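Local structure of NADB-Rossmann Superfamily protein (Streptococcus agalactiae, 3LEC) at residues A16-K21 with Y156-V161. The protein is of uncharacterised function but binds zinc and probably acts as a tRNA (adenine(22)-N1)-methyltransferase with a Rossmann-type fold. Residues are numbered along the deposited sequence; the frame is centred on the assembly and turned at random.
Sequences ANYVPK and YEILVV
The ring of Y18 lies against V160 and I158, two residues that point from the same side of strand 155-163. The main contact is a CH-pi interaction: methyl CG2 of V160 sits over one face of the phenol, 3.5 Å from the ring centroid and 17° off the ring normal. It is displaced toward the root of the ring, since V160 CG2 is 3.4 Å from Y18 CG but 4.1 Å from Y18 CZ. With CG1 of V160 anti to the backbone N (chi1 -176°), CG2 is the branch offered to the tyrosine. Apolar contact with I158 is looser. Its CG2 methyl approaches obliquely, 4.1 Å from Y18 CD2, and adds to the V160 contact without covering a face. No hydrogen bond joins the segments, and the backbones stay well apart, with 7.2 Å between CA of Y18 and CA of V160.

Within 16-21 the backbone makes a type I turn from A16 to V19, closed by a hydrogen bond of 3.1 Å from V19 N to A16 O. Y18 occupies a corner of this turn and faces the strand, whereas V19 points away from it and packs on L39 of helix 34-41. Y18 also touches D147 on strand 141-150.

On the other face of strand 155-163, L159 packs against helix 129-138. Through Y18 alone of its six residues, 16-21, which leads from helix 10-16 to strand 23-28, touches strand 155-163 at the antiparallel end of the sheet, whose order 3-2-1-4-5-7-6 is that of a Rossmann-like class I methyltransferase fold.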
loop_
_atom_site.group_PDB
_atom_site.type_symbol
_atom_site.label_atom_id
_atom_site.label_comp_id
_atom_site.label_asym_id
_atom_site.label_seq_id
_atom_site.Cartn_x
_atom_site.Cartn_y
_atom_site.Cartn_z
ATOM N N ALA A 16 3.969 7.834 5.352
ATOM C CA ALA A 16 3.636 8.997 6.223
ATOM C C ALA A 16 3.646 10.323 5.463
ATOM O O ALA A 16 2.805 11.175 5.734
ATOM C CB ALA A 16 4.594 9.083 7.411
ATOM N N ASN A 17 4.582 10.475 4.517
ATOM C CA ASN A 17 4.726 11.737 3.765
ATOM C C ASN A 17 3.467 12.081 2.960
ATOM O O ASN A 17 3.275 13.241 2.618
ATOM C CB ASN A 17 5.924 11.721 2.798
ATOM C CG ASN A 17 7.267 11.573 3.502
ATOM O OD1 ASN A 17 8.243 11.118 2.902
ATOM N ND2 ASN A 17 7.322 11.941 4.763
ATOM N N TYR A 18 2.656 11.068 2.644
ATOM C CA TYR A 18 1.427 11.234 1.863
ATOM C C TYR A 18 0.144 11.356 2.688
ATOM O O TYR A 18 -0.927 11.568 2.123
ATOM C CB TYR A 18 1.250 10.108 0.854
ATOM C CG TYR A 18 2.169 10.147 -0.329
ATOM C CD1 TYR A 18 2.074 11.150 -1.293
ATOM C CD2 TYR A 18 3.121 9.148 -0.505
ATOM C CE1 TYR A 18 2.933 11.160 -2.416
ATOM C CE2 TYR A 18 3.965 9.150 -1.614
ATOM C CZ TYR A 18 3.867 10.153 -2.552
ATOM O OH TYR A 18 4.713 10.121 -3.641
ATOM N N VAL A 19 0.251 11.236 4.008
ATOM C CA VAL A 19 -0.924 11.363 4.876
ATOM C C VAL A 19 -1.159 12.852 5.053
ATOM O O VAL A 19 -0.230 13.583 5.422
ATOM C CB VAL A 19 -0.706 10.687 6.247
ATOM C CG1 VAL A 19 -1.960 10.803 7.130
ATOM C CG2 VAL A 19 -0.342 9.224 6.043
ATOM N N PRO A 20 -2.379 13.315 4.721
ATOM C CA PRO A 20 -2.686 14.732 4.793
ATOM C C PRO A 20 -2.530 15.242 6.214
ATOM O O PRO A 20 -2.879 14.537 7.157
ATOM C CB PRO A 20 -4.175 14.782 4.405
ATOM C CG PRO A 20 -4.372 13.608 3.542
ATOM C CD PRO A 20 -3.535 12.545 4.234
ATOM N N LYS A 21 -2.048 16.477 6.355
ATOM C CA LYS A 21 -2.025 17.143 7.658
ATOM C C LYS A 21 -3.411 17.174 8.296
ATOM O O LYS A 21 -4.409 17.457 7.621
ATOM C CB LYS A 21 -1.523 18.584 7.510
ATOM C CG LYS A 21 -0.148 18.697 6.917
ATOM C CD LYS A 21 0.901 18.295 7.935
ATOM C CE LYS A 21 2.257 18.806 7.531
ATOM N NZ LYS A 21 3.267 18.056 8.287
ATOM N N TYR A 156 9.862 -1.072 -2.955
ATOM C CA TYR A 156 8.465 -1.057 -2.521
ATOM C C TYR A 156 7.718 0.060 -3.243
ATOM O O TYR A 156 8.231 1.182 -3.324
ATOM C CB TYR A 156 8.364 -0.800 -1.009
ATOM C CG TYR A 156 8.984 -1.876 -0.153
ATOM C CD1 TYR A 156 8.243 -3.013 0.217
ATOM C CD2 TYR A 156 10.282 -1.744 0.329
ATOM C CE1 TYR A 156 8.811 -4.021 1.009
ATOM C CE2 TYR A 156 10.870 -2.764 1.141
ATOM C CZ TYR A 156 10.112 -3.879 1.476
ATOM O OH TYR A 156 10.660 -4.873 2.262
ATOM N N GLU A 157 6.531 -0.266 -3.742
ATOM C CA GLU A 157 5.639 0.695 -4.377
ATOM C C GLU A 157 4.635 1.225 -3.381
ATOM O O GLU A 157 4.130 0.467 -2.552
ATOM C CB GLU A 157 4.888 0.050 -5.530
ATOM C CG GLU A 157 5.809 -0.450 -6.652
ATOM C CD GLU A 157 5.102 -0.831 -7.937
ATOM O OE1 GLU A 157 3.890 -0.582 -8.101
ATOM O OE2 GLU A 157 5.786 -1.405 -8.807
ATOM N N ILE A 158 4.345 2.526 -3.473
ATOM C CA ILE A 158 3.281 3.154 -2.688
ATOM C C ILE A 158 2.260 3.777 -3.656
ATOM O O ILE A 158 2.648 4.506 -4.566
ATOM C CB ILE A 158 3.842 4.235 -1.737
ATOM C CG1 ILE A 158 4.709 3.597 -0.640
ATOM C CG2 ILE A 158 2.714 5.161 -1.168
ATOM C CD1 ILE A 158 5.626 4.617 0.076
ATOM N N LEU A 159 0.977 3.486 -3.444
ATOM C CA LEU A 159 -0.113 4.085 -4.217
ATOM C C LEU A 159 -0.944 5.023 -3.364
ATOM O O LEU A 159 -1.412 4.631 -2.312
ATOM C CB LEU A 159 -1.037 2.995 -4.765
ATOM C CG LEU A 159 -0.501 1.885 -5.668
ATOM C CD1 LEU A 159 -1.637 1.047 -6.194
ATOM C CD2 LEU A 159 0.298 2.462 -6.792
ATOM N N VAL A 160 -1.162 6.252 -3.843
ATOM C CA VAL A 160 -1.992 7.236 -3.120
ATOM C C VAL A 160 -3.289 7.336 -3.886
ATOM O O VAL A 160 -3.269 7.498 -5.115
ATOM C CB VAL A 160 -1.322 8.614 -3.057
ATOM C CG1 VAL A 160 -2.180 9.582 -2.218
ATOM C CG2 VAL A 160 0.073 8.492 -2.463
ATOM N N VAL A 161 -4.412 7.209 -3.174
ATOM C CA VAL A 161 -5.693 6.958 -3.815
ATOM C C VAL A 161 -6.758 7.889 -3.245
ATOM O O VAL A 161 -6.780 8.179 -2.052
ATOM C CB VAL A 161 -6.159 5.469 -3.584
ATOM C CG1 VAL A 161 -7.527 5.222 -4.166
ATOM C CG2 VAL A 161 -5.167 4.472 -4.188
#